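Local coordinates for protein aminotransferase AspB (Helicobacter pylori 26695, PDB 3EZS) that probably catalyses pyridoxal 5'-phosphate-dependent transamination as a class I and II aminotransferase, at residues A[189-194]-A[224-229]; A[297-302]-A[363-368]; A[318-323]-A[336-341]. All coordinates share one frame; numbering follows the deposited sequence.

Interaction 1: residues A[189-194]-A[224-229]; sequences ILINDE and LVIHSL. With EDO (1,2-ethanediol), chain F; PO4 (phosphate ion), chain C.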
loop_
_atom_site.group_PDB
_atom_site.type_symbol
_atom_site.label_atom_id
_atom_site.label_comp_id
_atom_site.label_asym_id
_atom_site.label_seq_id
_atom_site.Cartn_x
_atom_site.Cartn_y
_atom_site.Cartn_z
ATOM N N ILE A 189 -17.963 -0.796 -16.465
ATOM C CA ILE A 189 -16.518 -0.906 -16.429
ATOM C C ILE A 189 -16.142 -2.388 -16.427
ATOM O O ILE A 189 -16.709 -3.171 -15.677
ATOM C CB ILE A 189 -15.914 -0.191 -15.191
ATOM C CG1 ILE A 189 -16.321 1.286 -15.167
ATOM C CG2 ILE A 189 -14.371 -0.379 -15.149
ATOM C CD1 ILE A 189 -16.060 2.028 -16.455
ATOM N N LEU A 190 -15.183 -2.749 -17.279
ATOM C CA LEU A 190 -14.742 -4.125 -17.451
ATOM C C LEU A 190 -13.248 -4.266 -17.186
ATOM O O LEU A 190 -12.453 -3.596 -17.820
ATOM C CB LEU A 190 -15.017 -4.566 -18.894
ATOM C CG LEU A 190 -14.630 -6.002 -19.294
ATOM C CD1 LEU A 190 -15.466 -7.057 -18.551
ATOM C CD2 LEU A 190 -14.764 -6.154 -20.803
ATOM N N ILE A 191 -12.881 -5.159 -16.273
ATOM C CA ILE A 191 -11.481 -5.402 -15.918
ATOM C C ILE A 191 -11.124 -6.873 -16.095
ATOM O O ILE A 191 -11.936 -7.739 -15.812
ATOM C CB ILE A 191 -11.238 -5.106 -14.402
ATOM C CG1 ILE A 191 -11.436 -3.626 -14.079
ATOM C CG2 ILE A 191 -9.842 -5.548 -13.962
ATOM C CD1 ILE A 191 -11.437 -3.371 -12.552
ATOM N N ASN A 192 -9.913 -7.156 -16.563
ATOM C CA ASN A 192 -9.421 -8.516 -16.547
ATOM C C ASN A 192 -8.177 -8.577 -15.646
ATOM O O ASN A 192 -7.232 -7.801 -15.809
ATOM C CB ASN A 192 -9.101 -9.044 -17.945
ATOM C CG ASN A 192 -8.774 -10.551 -17.953
ATOM O OD1 ASN A 192 -9.234 -11.308 -17.102
ATOM N ND2 ASN A 192 -7.987 -10.981 -18.934
ATOM N N ASP A 193 -8.233 -9.454 -14.652
ATOM C CA ASP A 193 -7.102 -9.763 -13.792
ATOM C C ASP A 193 -6.242 -10.675 -14.662
ATOM O O ASP A 193 -6.541 -11.863 -14.820
ATOM C CB ASP A 193 -7.607 -10.472 -12.544
ATOM C CG ASP A 193 -6.499 -11.011 -11.660
ATOM O OD1 ASP A 193 -5.322 -11.013 -12.059
ATOM O OD2 ASP A 193 -6.838 -11.463 -10.549
ATOM N N GLU A 194 -5.191 -10.105 -15.253
ATOM C CA GLU A 194 -4.317 -10.838 -16.174
ATOM C C GLU A 194 -3.007 -11.313 -15.550
ATOM O O GLU A 194 -1.981 -11.414 -16.235
ATOM C CB GLU A 194 -4.052 -9.974 -17.420
ATOM C CG GLU A 194 -5.304 -9.724 -18.182
ATOM C CD GLU A 194 -5.136 -9.070 -19.539
ATOM O OE1 GLU A 194 -4.090 -8.453 -19.862
ATOM O OE2 GLU A 194 -6.106 -9.194 -20.294
ATOM N N LEU A 224 -9.882 -2.074 -18.616
ATOM C CA LEU A 224 -8.615 -2.092 -17.895
ATOM C C LEU A 224 -8.144 -3.534 -17.652
ATOM O O LEU A 224 -8.945 -4.450 -17.544
ATOM C CB LEU A 224 -8.775 -1.385 -16.538
ATOM C CG LEU A 224 -9.177 0.103 -16.573
ATOM C CD1 LEU A 224 -10.094 0.425 -15.452
ATOM C CD2 LEU A 224 -7.987 1.047 -16.627
ATOM N N VAL A 225 -6.832 -3.712 -17.601
ATOM C CA VAL A 225 -6.207 -5.006 -17.362
ATOM C C VAL A 225 -5.213 -4.779 -16.233
ATOM O O VAL A 225 -4.603 -3.723 -16.145
ATOM C CB VAL A 225 -5.496 -5.581 -18.631
ATOM C CG1 VAL A 225 -6.505 -5.890 -19.773
ATOM C CG2 VAL A 225 -4.399 -4.643 -19.126
ATOM N N ILE A 226 -5.062 -5.770 -15.372
ATOM C CA ILE A 226 -4.194 -5.694 -14.202
ATOM C C ILE A 226 -3.116 -6.779 -14.309
ATOM O O ILE A 226 -3.425 -7.940 -14.516
ATOM C CB ILE A 226 -5.039 -5.839 -12.905
ATOM C CG1 ILE A 226 -5.945 -4.618 -12.750
ATOM C CG2 ILE A 226 -4.129 -6.016 -11.656
ATOM C CD1 ILE A 226 -6.855 -4.629 -11.513
ATOM N N HIS A 227 -1.854 -6.384 -14.184
ATOM C CA HIS A 227 -0.722 -7.309 -14.309
ATOM C C HIS A 227 0.140 -7.289 -13.063
ATOM O O HIS A 227 0.071 -6.350 -12.269
ATOM C CB HIS A 227 0.102 -6.978 -15.561
ATOM C CG HIS A 227 -0.584 -7.339 -16.848
ATOM N ND1 HIS A 227 -0.209 -8.424 -17.613
ATOM C CD2 HIS A 227 -1.637 -6.771 -17.492
ATOM C CE1 HIS A 227 -0.983 -8.498 -18.684
ATOM N NE2 HIS A 227 -1.861 -7.509 -18.638
ATOM N N SER A 228 0.920 -8.356 -12.891
ATOM C CA SER A 228 1.836 -8.514 -11.766
ATOM C C SER A 228 3.095 -9.228 -12.221
ATOM O O SER A 228 3.038 -10.047 -13.106
ATOM C CB SER A 228 1.200 -9.360 -10.677
ATOM O OG SER A 228 2.133 -9.639 -9.641
ATOM N N LEU A 229 4.208 -8.948 -11.556
ATOM C CA LEU A 229 5.498 -9.573 -11.849
ATOM C C LEU A 229 5.776 -10.834 -10.998
ATOM O O LEU A 229 6.696 -11.601 -11.276
ATOM C CB LEU A 229 6.573 -8.551 -11.505
ATOM C CG LEU A 229 7.971 -8.698 -12.076
ATOM C CD1 LEU A 229 7.916 -8.736 -13.606
ATOM C CD2 LEU A 229 8.823 -7.529 -11.576
HETATM C C1 EDO F . -4.845 -15.078 -8.228
HETATM O O1 EDO F . -3.566 -14.421 -8.173
HETATM C C2 EDO F . -5.852 -14.158 -8.941
HETATM O O2 EDO F . -5.969 -14.352 -10.348
HETATM P P PO4 C . 0.421 -10.023 -6.466
HETATM O O1 PO4 C . 0.716 -9.233 -7.710
HETATM O O2 PO4 C . -0.087 -9.132 -5.383
HETATM O O3 PO4 C . 1.674 -10.657 -5.975
HETATM O O4 PO4 C . -0.659 -11.014 -6.782
HETATM O O HOH W 1 0.780 -10.300 -15.275
#
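Asn192 and Glu194 each donate their backbone N-H to the strand beside them, and Leu224 and Ile226 donate back. The Asn192 N to Leu224 O bond is 3.0 Å, and the others follow in the same parallel register: Leu224 N to Leu190 O, Ile226 N to Asn192 O and Glu194 N to Ile226 O. Two CA-H groups, of Ile191 and Val225, also lean on carbonyls across the gap.

Side-chain polar bonds gather at the C-terminal ends. His227 NE2 gives Glu194 OE1 a short but weak hydrogen bond, 2.7 Å and bent to 129° at the hydrogen, with carboxylate and ring planes 86° apart. Glu194 CB sits 3.4 Å above the His227 ring plane, toward the rim, as a CH-pi contact. Ser207 OG also bonds OE1, while OE2 takes Leu208 N and, through its anti lone pair, Asn192 ND2 at 2.9 Å.

These are central strands of the mixed sheet of a fold-type I aminotransferase, joined by a beta-alpha-beta unit through helix 208-214. Asp193, whose OD2 is hydrogen-bonded to Tyr121 OH, probably corresponds to the aspartate that pairs with the cofactor's pyridine nitrogen in relatives. A phosphate ion, bound also by Ser230 and Arg239, sits by Ser228, consistent with the cofactor-phosphate site; its O1 is a doubtfully short 2.4 Å from Ser228 OG.

Among apolar contacts, Ile191 CG2 meets Ile226 CD1 at 4.0 Å on the face packed by Phe98 and Leu95 of helix 92-102. On the face of Asn192 and Val225, the Val225 CG1 methyl lies 3.4 Å from Glu194 OE2, and Leu208 and Leu209 pack on Val225.

Interaction 2: residues A[297-302]-A[363-368]; sequences RKIFKN and KPLEII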
loop_
_atom_site.group_PDB
_atom_site.type_symbol
_atom_site.label_atom_id
_atom_site.label_comp_id
_atom_site.label_asym_id
_atom_site.label_seq_id
_atom_site.Cartn_x
_atom_site.Cartn_y
_atom_site.Cartn_z
ATOM N N ARG A 297 -1.462 -33.724 -17.335
ATOM C CA ARG A 297 -2.394 -34.167 -18.368
ATOM C C ARG A 297 -2.159 -35.632 -18.771
ATOM O O ARG A 297 -3.110 -36.368 -19.050
ATOM C CB ARG A 297 -2.337 -33.243 -19.583
ATOM C CG ARG A 297 -3.457 -33.524 -20.597
ATOM C CD ARG A 297 -3.408 -32.587 -21.799
ATOM N NE ARG A 297 -3.550 -31.174 -21.404
ATOM C CZ ARG A 297 -2.572 -30.267 -21.330
ATOM N NH1 ARG A 297 -1.323 -30.564 -21.639
ATOM N NH2 ARG A 297 -2.861 -29.034 -20.953
ATOM N N LYS A 298 -0.908 -36.058 -18.794
ATOM C CA LYS A 298 -0.624 -37.460 -19.064
ATOM C C LYS A 298 -1.128 -38.346 -17.923
ATOM O O LYS A 298 -1.644 -39.428 -18.159
ATOM C CB LYS A 298 0.872 -37.706 -19.235
ATOM C CG LYS A 298 1.515 -37.072 -20.452
ATOM C CD LYS A 298 2.983 -37.483 -20.534
ATOM C CE LYS A 298 3.760 -36.791 -21.688
ATOM N NZ LYS A 298 3.205 -37.107 -23.016
ATOM N N ILE A 299 -0.976 -37.873 -16.689
ATOM C CA ILE A 299 -1.322 -38.654 -15.492
ATOM C C ILE A 299 -2.820 -38.718 -15.167
ATOM O O ILE A 299 -3.334 -39.801 -14.916
ATOM C CB ILE A 299 -0.522 -38.136 -14.257
ATOM C CG1 ILE A 299 0.981 -38.418 -14.448
ATOM C CG2 ILE A 299 -1.016 -38.769 -12.948
ATOM C CD1 ILE A 299 1.886 -37.880 -13.305
ATOM N N PHE A 300 -3.516 -37.583 -15.175
ATOM C CA PHE A 300 -4.921 -37.552 -14.815
ATOM C C PHE A 300 -5.784 -37.861 -16.044
ATOM O O PHE A 300 -6.165 -36.973 -16.809
ATOM C CB PHE A 300 -5.316 -36.223 -14.162
ATOM C CG PHE A 300 -4.504 -35.873 -12.916
ATOM C CD1 PHE A 300 -4.483 -36.716 -11.825
ATOM C CD2 PHE A 300 -3.784 -34.688 -12.845
ATOM C CE1 PHE A 300 -3.740 -36.398 -10.683
ATOM C CE2 PHE A 300 -3.056 -34.349 -11.704
ATOM C CZ PHE A 300 -3.027 -35.213 -10.625
ATOM N N LYS A 301 -6.098 -39.144 -16.199
ATOM C CA LYS A 301 -6.832 -39.642 -17.356
ATOM C C LYS A 301 -8.230 -39.068 -17.445
ATOM O O LYS A 301 -8.888 -38.836 -16.422
ATOM C CB LYS A 301 -6.870 -41.175 -17.337
ATOM C CG LYS A 301 -5.494 -41.820 -17.530
ATOM N N ASN A 302 -8.646 -38.787 -18.681
ATOM C CA ASN A 302 -9.969 -38.232 -18.981
ATOM C C ASN A 302 -10.329 -37.043 -18.088
ATOM O O ASN A 302 -11.442 -36.973 -17.542
ATOM C CB ASN A 302 -11.036 -39.337 -18.870
ATOM C CG ASN A 302 -10.705 -40.554 -19.719
ATOM O OD1 ASN A 302 -10.323 -40.427 -20.883
ATOM N ND2 ASN A 302 -10.864 -41.747 -19.142
ATOM N N LYS A 363 5.843 -38.383 -8.871
ATOM C CA LYS A 363 5.336 -39.307 -7.879
ATOM C C LYS A 363 4.026 -38.843 -7.246
ATOM O O LYS A 363 3.033 -39.561 -7.330
ATOM C CB LYS A 363 6.409 -39.606 -6.803
ATOM C CG LYS A 363 6.034 -40.685 -5.795
ATOM C CD LYS A 363 5.907 -42.049 -6.469
ATOM C CE LYS A 363 5.568 -43.137 -5.478
ATOM N NZ LYS A 363 5.437 -44.446 -6.175
ATOM N N PRO A 364 4.006 -37.664 -6.598
ATOM C CA PRO A 364 2.743 -37.239 -5.977
ATOM C C PRO A 364 1.525 -37.172 -6.899
ATOM O O PRO A 364 0.420 -37.490 -6.458
ATOM C CB PRO A 364 3.055 -35.841 -5.448
ATOM C CG PRO A 364 4.320 -35.448 -6.067
ATOM C CD PRO A 364 5.070 -36.684 -6.333
ATOM N N LEU A 365 1.712 -36.774 -8.154
ATOM C CA LEU A 365 0.576 -36.682 -9.077
ATOM C C LEU A 365 0.057 -38.065 -9.420
ATOM O O LEU A 365 -1.151 -38.251 -9.549
ATOM C CB LEU A 365 0.930 -35.889 -10.346
ATOM C CG LEU A 365 1.262 -34.395 -10.193
ATOM C CD1 LEU A 365 1.666 -33.807 -11.544
ATOM C CD2 LEU A 365 0.094 -33.626 -9.608
ATOM N N GLU A 366 0.957 -39.039 -9.570
ATOM C CA GLU A 366 0.535 -40.427 -9.820
ATOM C C GLU A 366 -0.264 -40.998 -8.641
ATOM O O GLU A 366 -1.281 -41.692 -8.826
ATOM C CB GLU A 366 1.744 -41.315 -10.113
ATOM C CG GLU A 366 2.332 -41.025 -11.494
ATOM C CD GLU A 366 3.565 -41.867 -11.857
ATOM O OE1 GLU A 366 4.135 -42.577 -10.982
ATOM O OE2 GLU A 366 3.950 -41.810 -13.053
ATOM N N ILE A 367 0.211 -40.689 -7.436
ATOM C CA ILE A 367 -0.427 -41.130 -6.213
ATOM C C ILE A 367 -1.846 -40.571 -6.153
ATOM O O ILE A 367 -2.811 -41.308 -5.917
ATOM C CB ILE A 367 0.389 -40.690 -4.983
ATOM C CG1 ILE A 367 1.695 -41.484 -4.909
ATOM C CG2 ILE A 367 -0.377 -40.954 -3.706
ATOM C CD1 ILE A 367 2.678 -40.990 -3.843
ATOM N N ILE A 368 -1.962 -39.270 -6.395
ATOM C CA ILE A 368 -3.256 -38.620 -6.417
ATOM C C ILE A 368 -4.208 -39.360 -7.360
ATOM O O ILE A 368 -5.342 -39.662 -6.979
ATOM C CB ILE A 368 -3.127 -37.138 -6.818
ATOM C CG1 ILE A 368 -2.494 -36.336 -5.673
ATOM C CG2 ILE A 368 -4.524 -36.520 -7.173
ATOM C CD1 ILE A 368 -2.127 -34.831 -6.024
#
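Ile299, the last residue of helix 280-299, and Phe300 just after it press against one side of the helix carrying Leu365, Glu366 and Ile368. Every contact in the first shell is van der Waals. Ile299 reaches over with both branches. CD1 pushes in between Leu365 CB and Glu366 CG, 3.7 Å from Leu365 CB, its chain crossing those of Leu365 and Glu366 at about a right angle. The other branch, anti to the backbone N, touches the main chain instead, with Ile299 CG2 3.4 Å from Leu365 O.

Phe300 enters with the far end of its ring. Its CZ meets Leu365 CD2 at 3.6 Å, with the two side chains again crossing at about a right angle, and its CE1 reaches Ile368 CG2, also at 3.6 Å. Leu365 O lies 3.4 Å from Phe300 CE1, so one carbonyl oxygen is touched by both Ile299 and Phe300. Ile368 CB lies at the ring's edge, in its plane, whereas Ile299 CG2 sits 4.1 Å above one face, toward the rim.

Phe300 is the first residue to leave helical backbone angles; its CG stands anti to the carbonyl carbon (chi1 -57°), and the ring points at Leu365 and Ile368. Just beyond, the Lys301 backbone is pinned to the same partner helix, its N bonded to Glu369 OE2 and its O to Arg372 NH2.

Around this core, in the smaller, C-terminal part of the fold, Leu352 of strand 349-353 touches Phe300, Leu365 and Ile368 alike, and Phe322 and Leu326 of helix 319-330 pack on Ile368.

Interaction 3: residues A[318-323]-A[336-341]; sequences NGENFA and PALYLG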
loop_
_atom_site.group_PDB
_atom_site.type_symbol
_atom_site.label_atom_id
_atom_site.label_comp_id
_atom_site.label_asym_id
_atom_site.label_seq_id
_atom_site.Cartn_x
_atom_site.Cartn_y
_atom_site.Cartn_z
ATOM N N ASN A 318 -16.024 -35.660 -3.576
ATOM C CA ASN A 318 -16.180 -34.541 -2.659
ATOM C C ASN A 318 -14.779 -34.002 -2.370
ATOM O O ASN A 318 -13.915 -34.742 -1.884
ATOM C CB ASN A 318 -16.853 -35.023 -1.365
ATOM C CG ASN A 318 -17.065 -33.906 -0.359
ATOM O OD1 ASN A 318 -16.353 -33.818 0.633
ATOM N ND2 ASN A 318 -18.016 -33.021 -0.632
ATOM N N GLY A 319 -14.550 -32.729 -2.666
ATOM C CA GLY A 319 -13.233 -32.111 -2.456
ATOM C C GLY A 319 -12.701 -32.174 -1.029
ATOM O O GLY A 319 -11.510 -32.488 -0.805
ATOM N N GLU A 320 -13.571 -31.869 -0.064
ATOM C CA GLU A 320 -13.188 -31.879 1.348
ATOM C C GLU A 320 -12.751 -33.263 1.799
ATOM O O GLU A 320 -11.679 -33.431 2.378
ATOM C CB GLU A 320 -14.329 -31.367 2.237
ATOM C CG GLU A 320 -14.525 -29.836 2.243
ATOM C CD GLU A 320 -15.450 -29.403 3.387
ATOM O OE1 GLU A 320 -16.651 -29.771 3.366
ATOM O OE2 GLU A 320 -14.966 -28.705 4.316
ATOM N N ASN A 321 -13.586 -34.255 1.520
ATOM C CA ASN A 321 -13.270 -35.628 1.845
ATOM C C ASN A 321 -12.026 -36.168 1.149
ATOM O O ASN A 321 -11.262 -36.931 1.759
ATOM C CB ASN A 321 -14.467 -36.529 1.534
ATOM C CG ASN A 321 -15.625 -36.304 2.495
ATOM O OD1 ASN A 321 -15.497 -35.585 3.495
ATOM N ND2 ASN A 321 -16.753 -36.931 2.208
ATOM N N PHE A 322 -11.834 -35.791 -0.114
ATOM C CA PHE A 322 -10.672 -36.226 -0.881
ATOM C C PHE A 322 -9.407 -35.620 -0.277
ATOM O O PHE A 322 -8.390 -36.286 -0.171
ATOM C CB PHE A 322 -10.822 -35.814 -2.355
ATOM C CG PHE A 322 -9.752 -36.359 -3.267
ATOM C CD1 PHE A 322 -9.873 -37.616 -3.825
ATOM C CD2 PHE A 322 -8.643 -35.599 -3.598
ATOM C CE1 PHE A 322 -8.888 -38.121 -4.672
ATOM C CE2 PHE A 322 -7.673 -36.083 -4.455
ATOM C CZ PHE A 322 -7.789 -37.362 -4.984
ATOM N N ALA A 323 -9.484 -34.352 0.117
ATOM C CA ALA A 323 -8.337 -33.668 0.729
ATOM C C ALA A 323 -7.921 -34.365 2.017
ATOM O O ALA A 323 -6.734 -34.547 2.232
ATOM C CB ALA A 323 -8.634 -32.180 1.004
ATOM N N PRO A 336 -9.543 -28.008 -1.308
ATOM C CA PRO A 336 -10.919 -28.167 -1.758
ATOM C C PRO A 336 -11.402 -26.855 -2.392
ATOM O O PRO A 336 -11.256 -25.782 -1.770
ATOM C CB PRO A 336 -11.682 -28.444 -0.460
ATOM C CG PRO A 336 -10.706 -28.952 0.469
ATOM C CD PRO A 336 -9.426 -28.258 0.139
ATOM N N ALA A 337 -11.960 -26.939 -3.605
ATOM C CA ALA A 337 -12.411 -25.746 -4.334
ATOM C C ALA A 337 -13.606 -25.058 -3.684
ATOM O O ALA A 337 -13.900 -23.894 -4.004
ATOM C CB ALA A 337 -12.692 -26.063 -5.807
ATOM N N LEU A 338 -14.279 -25.757 -2.771
ATOM C CA LEU A 338 -15.398 -25.197 -2.032
ATOM C C LEU A 338 -14.957 -23.921 -1.317
ATOM O O LEU A 338 -15.694 -22.918 -1.283
ATOM C CB LEU A 338 -15.917 -26.220 -1.026
ATOM C CG LEU A 338 -17.233 -25.960 -0.287
ATOM C CD1 LEU A 338 -18.463 -26.204 -1.220
ATOM C CD2 LEU A 338 -17.279 -26.858 0.970
ATOM N N TYR A 339 -13.726 -23.954 -0.805
ATOM C CA TYR A 339 -13.136 -22.838 -0.070
ATOM C C TYR A 339 -12.787 -21.626 -0.925
ATOM O O TYR A 339 -12.389 -20.601 -0.386
ATOM C CB TYR A 339 -11.888 -23.283 0.712
ATOM C CG TYR A 339 -12.073 -24.477 1.628
ATOM C CD1 TYR A 339 -13.317 -24.787 2.197
ATOM C CD2 TYR A 339 -10.976 -25.235 2.017
ATOM C CE1 TYR A 339 -13.471 -25.866 3.056
ATOM C CE2 TYR A 339 -11.116 -26.311 2.897
ATOM C CZ TYR A 339 -12.367 -26.626 3.402
ATOM O OH TYR A 339 -12.515 -27.702 4.250
ATOM N N LEU A 340 -12.913 -21.743 -2.245
ATOM C CA LEU A 340 -12.688 -20.628 -3.152
ATOM C C LEU A 340 -13.979 -20.086 -3.754
ATOM O O LEU A 340 -13.934 -19.137 -4.533
ATOM C CB LEU A 340 -11.744 -21.045 -4.289
ATOM C CG LEU A 340 -10.290 -21.295 -3.931
ATOM C CD1 LEU A 340 -9.516 -21.739 -5.162
ATOM C CD2 LEU A 340 -9.674 -20.044 -3.334
ATOM N N GLY A 341 -15.129 -20.658 -3.389
ATOM C CA GLY A 341 -16.390 -20.257 -3.973
ATOM C C GLY A 341 -17.503 -20.030 -2.992
ATOM O O GLY A 341 -17.310 -20.103 -1.791
#
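Glu320, in the first turn of a helix, reaches across to Tyr339, in a short 3-10 segment. The helix, 319-330, is the crossover of a split beta-alpha-beta unit in the small three-stranded sheet: it follows strand 311-315, and the chain returns as strand 335-336, with strand 349-353 lying between these two and antiparallel to both. The 3-10 segment 337-340 begins right after strand 335-336.

The carboxylate does the reaching. Glu320 CG stands anti to its own carbonyl carbon (chi1 -77°), the extended chain places CD beyond it, and OE2 lies at the edge of the Tyr339 ring, near its plane. There Tyr339 OH donates to Glu320 OE2 over 2.6 Å, a short bond that uses the anti lone pair, the one facing away from OE1. The two side chains cross at about a right angle and their flat groups are turned 86° from each other. Leu338 CD2 comes up to the second oxygen, Glu320 OE1, at 3.8 Å. On the ring itself, Pro336 CB lies above one face, toward the rim, while Arg11 and Leu15 of helix 8-16 also touch Tyr339.

Next to the glutamate the backbones come close: the CA atoms of Gly319 and Pro336 are 4.6 Å apart, where the glycine brings no side chain between them. The proline ring packs against the first turn of the helix, Pro336 CG being 3.8 Å from Gly319 O and 3.9 Å from Ala323 CB.

The helix start is fixed by Asn318 at the N-cap: its OD1 accepts from Asn321 N at 2.9 Å, with that donor tilted 21° from the side-chain carbonyl plane.

How the interactions relate
From the N terminus, interaction 1 comes first: it closes the loop between strands 189-193 and 223-228 in the middle of the large mixed sheet, and is complete before either other contact opens. The chain then runs down helix 280-299, whose end opens interaction 2. Before 363-368 closes that loop, the chain makes strand 311-315 and helix 319-330 and returns for 336-341, so interaction 3 nests inside interaction 2. Those two touch where Phe322 CZ packs 3.9 Å from Ile368 O, tying helix 319-330 to helix 358-372 beside the small sheet. Interaction 1 stands apart, its nearest atoms about 12 Å from interaction 3 and about 18 Å from interaction 2.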